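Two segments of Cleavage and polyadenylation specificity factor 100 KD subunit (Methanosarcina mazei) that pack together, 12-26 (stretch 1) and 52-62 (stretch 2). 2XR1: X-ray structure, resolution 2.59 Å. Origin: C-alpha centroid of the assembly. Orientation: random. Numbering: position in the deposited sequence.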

# COMPACT_ATOMS: atom_id res chain seq x y z
N ASP B 12 -37.13 -10.21 -7.20
CA ASP B 12 -37.48 -10.38 -5.80
C ASP B 12 -37.89 -9.03 -5.18
O ASP B 12 -38.82 -8.96 -4.38
CB ASP B 12 -36.30 -10.99 -5.03
CG ASP B 12 -36.69 -11.53 -3.66
OD1 ASP B 12 -37.09 -10.72 -2.80
OD2 ASP B 12 -36.59 -12.76 -3.45
N LEU B 13 -37.21 -7.97 -5.57
CA LEU B 13 -37.54 -6.65 -5.06
C LEU B 13 -38.84 -6.15 -5.67
O LEU B 13 -39.67 -5.54 -4.97
CB LEU B 13 -36.41 -5.64 -5.30
CG LEU B 13 -35.18 -5.75 -4.39
CD1 LEU B 13 -34.06 -4.83 -4.91
CD2 LEU B 13 -35.51 -5.43 -2.94
N LYS B 14 -39.05 -6.42 -6.96
CA LYS B 14 -40.29 -6.00 -7.60
C LYS B 14 -41.45 -6.64 -6.85
O LYS B 14 -42.33 -5.94 -6.36
CB LYS B 14 -40.34 -6.35 -9.08
CG LYS B 14 -41.66 -5.95 -9.74
CD LYS B 14 -41.53 -5.68 -11.24
CE LYS B 14 -42.78 -6.14 -12.04
NZ LYS B 14 -44.07 -5.36 -11.87
N HIS B 15 -41.42 -7.95 -6.70
CA HIS B 15 -42.55 -8.62 -6.08
C HIS B 15 -42.80 -8.21 -4.64
O HIS B 15 -43.95 -7.99 -4.25
CB HIS B 15 -42.41 -10.13 -6.25
CG HIS B 15 -42.50 -10.56 -7.68
ND1 HIS B 15 -41.77 -11.62 -8.19
CD2 HIS B 15 -43.19 -10.04 -8.72
CE1 HIS B 15 -42.03 -11.75 -9.48
NE2 HIS B 15 -42.89 -10.80 -9.83
N LYS B 16 -41.75 -8.08 -3.85
CA LYS B 16 -41.82 -7.51 -2.50
C LYS B 16 -42.61 -6.21 -2.49
O LYS B 16 -43.55 -6.04 -1.72
CB LYS B 16 -40.41 -7.23 -1.98
CG LYS B 16 -39.90 -8.20 -0.93
CD LYS B 16 -40.22 -7.70 0.47
CE LYS B 16 -39.77 -8.68 1.57
NZ LYS B 16 -38.29 -8.67 1.75
N ILE B 17 -42.20 -5.27 -3.33
CA ILE B 17 -42.85 -3.96 -3.44
C ILE B 17 -44.33 -4.10 -3.79
O ILE B 17 -45.19 -3.52 -3.14
CB ILE B 17 -42.19 -3.13 -4.53
CG1 ILE B 17 -40.96 -2.42 -3.98
CG2 ILE B 17 -43.17 -2.12 -5.09
CD1 ILE B 17 -39.84 -2.32 -4.99
N GLU B 18 -44.61 -4.88 -4.82
CA GLU B 18 -45.96 -4.97 -5.35
C GLU B 18 -46.99 -5.42 -4.33
O GLU B 18 -48.13 -4.95 -4.37
CB GLU B 18 -45.99 -5.87 -6.59
CG GLU B 18 -45.12 -5.33 -7.67
CD GLU B 18 -45.65 -5.56 -9.04
OE1 GLU B 18 -45.97 -6.73 -9.35
OE2 GLU B 18 -45.72 -4.56 -9.80
N LYS B 19 -46.60 -6.30 -3.41
CA LYS B 19 -47.49 -6.69 -2.31
C LYS B 19 -47.43 -5.75 -1.10
O LYS B 19 -48.05 -6.02 -0.08
CB LYS B 19 -47.25 -8.14 -1.88
CG LYS B 19 -45.82 -8.48 -1.47
CD LYS B 19 -45.61 -9.99 -1.37
CE LYS B 19 -45.91 -10.73 -2.68
NZ LYS B 19 -45.19 -12.04 -2.80
N ASN B 20 -46.67 -4.66 -1.19
CA ASN B 20 -46.74 -3.60 -0.17
C ASN B 20 -47.53 -2.40 -0.64
O ASN B 20 -47.96 -1.61 0.19
CB ASN B 20 -45.34 -3.15 0.29
CG ASN B 20 -44.96 -3.70 1.69
OD1 ASN B 20 -45.75 -4.38 2.33
ND2 ASN B 20 -43.75 -3.38 2.15
N LEU B 21 -47.76 -2.29 -1.95
CA LEU B 21 -48.41 -1.12 -2.54
C LEU B 21 -49.91 -1.10 -2.24
O LEU B 21 -50.56 -2.14 -2.23
CB LEU B 21 -48.18 -1.07 -4.06
CG LEU B 21 -46.79 -0.69 -4.60
CD1 LEU B 21 -46.73 -0.82 -6.11
CD2 LEU B 21 -46.36 0.71 -4.22
N PRO B 22 -50.47 0.08 -1.97
CA PRO B 22 -51.92 0.17 -1.84
C PRO B 22 -52.63 -0.11 -3.17
O PRO B 22 -52.01 -0.02 -4.21
CB PRO B 22 -52.16 1.62 -1.40
CG PRO B 22 -50.92 2.33 -1.63
CD PRO B 22 -49.80 1.36 -1.68
N ALA B 23 -53.90 -0.48 -3.09
CA ALA B 23 -54.73 -0.69 -4.26
C ALA B 23 -54.63 0.51 -5.15
O ALA B 23 -54.58 1.63 -4.69
CB ALA B 23 -56.18 -0.89 -3.84
N GLY B 24 -54.61 0.26 -6.45
CA GLY B 24 -54.63 1.32 -7.44
C GLY B 24 -53.27 1.81 -7.85
O GLY B 24 -53.14 2.54 -8.81
N VAL B 25 -52.24 1.43 -7.12
CA VAL B 25 -50.93 1.92 -7.41
C VAL B 25 -50.08 0.82 -8.03
O VAL B 25 -49.93 -0.26 -7.45
CB VAL B 25 -50.29 2.49 -6.14
CG1 VAL B 25 -48.89 3.00 -6.40
CG2 VAL B 25 -51.19 3.61 -5.60
N THR B 26 -49.53 1.10 -9.20
CA THR B 26 -48.70 0.12 -9.89
C THR B 26 -47.33 0.64 -10.22
O THR B 26 -47.11 1.83 -10.33
CB THR B 26 -49.34 -0.31 -11.20
OG1 THR B 26 -49.54 0.83 -12.04
CG2 THR B 26 -50.67 -1.04 -10.91
N ASN B 52 -46.12 9.05 1.51
CA ASN B 52 -45.97 7.94 2.45
C ASN B 52 -45.71 6.57 1.85
O ASN B 52 -45.17 5.70 2.55
CB ASN B 52 -47.20 7.83 3.35
CG ASN B 52 -47.33 9.01 4.27
OD1 ASN B 52 -46.37 9.76 4.48
ND2 ASN B 52 -48.50 9.17 4.85
N ILE B 53 -46.04 6.39 0.57
CA ILE B 53 -45.83 5.11 -0.09
C ILE B 53 -44.36 4.88 -0.12
O ILE B 53 -43.88 3.85 0.35
CB ILE B 53 -46.35 5.09 -1.52
CG1 ILE B 53 -47.85 5.31 -1.53
CG2 ILE B 53 -46.01 3.76 -2.20
CD1 ILE B 53 -48.40 5.71 -2.88
N ILE B 54 -43.64 5.88 -0.60
CA ILE B 54 -42.19 5.76 -0.63
C ILE B 54 -41.66 5.62 0.80
O ILE B 54 -40.74 4.84 1.04
CB ILE B 54 -41.54 6.91 -1.39
CG1 ILE B 54 -42.14 7.03 -2.78
CG2 ILE B 54 -40.09 6.62 -1.59
CD1 ILE B 54 -41.93 5.79 -3.64
N ARG B 55 -42.25 6.33 1.76
CA ARG B 55 -41.90 6.15 3.17
C ARG B 55 -42.16 4.71 3.62
O ARG B 55 -41.24 4.02 4.05
CB ARG B 55 -42.68 7.13 4.07
N ASN B 56 -43.41 4.28 3.49
CA ASN B 56 -43.81 2.90 3.80
C ASN B 56 -43.08 1.85 2.95
O ASN B 56 -42.97 0.69 3.36
CB ASN B 56 -45.34 2.70 3.66
CG ASN B 56 -46.12 2.95 4.97
OD1 ASN B 56 -47.36 3.02 4.98
ND2 ASN B 56 -45.40 3.06 6.09
N LEU B 57 -42.57 2.24 1.78
CA LEU B 57 -41.77 1.34 0.95
C LEU B 57 -40.32 1.25 1.42
O LEU B 57 -39.86 0.17 1.79
CB LEU B 57 -41.81 1.73 -0.53
CG LEU B 57 -42.73 0.89 -1.42
CD1 LEU B 57 -43.98 0.39 -0.69
CD2 LEU B 57 -43.10 1.67 -2.69
N ALA B 58 -39.61 2.37 1.41
CA ALA B 58 -38.23 2.41 1.93
C ALA B 58 -38.17 1.75 3.33
O ALA B 58 -37.24 0.98 3.62
CB ALA B 58 -37.72 3.85 1.99
N LYS B 59 -39.17 2.01 4.17
CA LYS B 59 -39.23 1.43 5.51
C LYS B 59 -39.10 -0.10 5.50
O LYS B 59 -38.15 -0.64 6.08
CB LYS B 59 -40.53 1.84 6.21
N GLU B 60 -40.02 -0.81 4.85
CA GLU B 60 -39.97 -2.29 4.84
C GLU B 60 -38.80 -2.87 4.00
O GLU B 60 -38.47 -4.05 4.16
CB GLU B 60 -41.31 -2.87 4.37
CG GLU B 60 -41.56 -4.34 4.77
CD GLU B 60 -41.84 -4.55 6.27
OE1 GLU B 60 -41.73 -3.60 7.07
OE2 GLU B 60 -42.18 -5.69 6.64
N LEU B 61 -38.20 -2.06 3.13
CA LEU B 61 -37.05 -2.47 2.29
C LEU B 61 -35.68 -2.02 2.83
O LEU B 61 -34.64 -2.39 2.27
CB LEU B 61 -37.19 -1.91 0.85
CG LEU B 61 -38.01 -2.71 -0.16
CD1 LEU B 61 -38.12 -1.94 -1.45
CD2 LEU B 61 -37.39 -4.09 -0.40
N ARG B 62 -35.68 -1.21 3.90
CA ARG B 62 -34.46 -0.70 4.53
C ARG B 62 -33.46 -0.12 3.52
O ARG B 62 -32.26 -0.44 3.56
CB ARG B 62 -33.79 -1.80 5.37

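The two stretches meet as a pair of helices, 12-18 and 52-61, that run in largely opposing directions, their axes at 128° and 10.9 Å apart at closest approach. As the chain advances through stretch 1 it passes stretch 2 in reverse, so Leu-13 meets Leu-61, Ile-17 lies across from Leu-57 and Leu-21 from Ile-53. No hydrogen bond crosses the contact; it rests on apolar packing, with 476 Å² buried in all.

The CA-to-CB bonds of Leu-13 and Leu-61 both point sideways, and their m,t rotamers carry the branched ends inward until CD2 of Leu-13 lies 3.4 Å from CD2 of Leu-61, a tight methyl contact. Leu-61 also receives Ile-17, whose CG1 lies 3.8 Å from Leu-61 CD1. Leu-57 departs from the usual leucine wells, with chi1 at -102° and chi2 at 33°. In this conformation CD2 of Leu-57 sits 3.7 Å from Leu-21 CD2, and CD1 of Leu-57 lies 3.9 Å from CB of Asn-20 and also 4.3 Å from Leu-21 CD2.

Beyond its helix, stretch 1 continues the apolar surface. Leu-21, again m,t from a sideways start, places CD2 3.7 Å from Ile-53 CG2. The CA-to-CB bond of Ile-53 points toward stretch 1, and its m,t conformation extends CD1 to 4.4 Å from Val-25 CG2, while its CG1 lies 4.3 Å from Pro-22 CG. Pro-22 and Val-25 are the ends of a type II turn, closed by Val-25 N to Pro-22 O at 3.3 Å; Gly-24, at phi 90°, adopts backbone angles that would jam a CB against the preceding carbonyl.

At the exposed margin, Asn-20 ND2 approaches Glu-60 CB to 3.3 Å, a van der Waals contact. Lys-14 and Glu-18 instead pair within their own helix, NZ of Lys-14 forming a salt bridge to OE2 of Glu-18 at 2.8 Å.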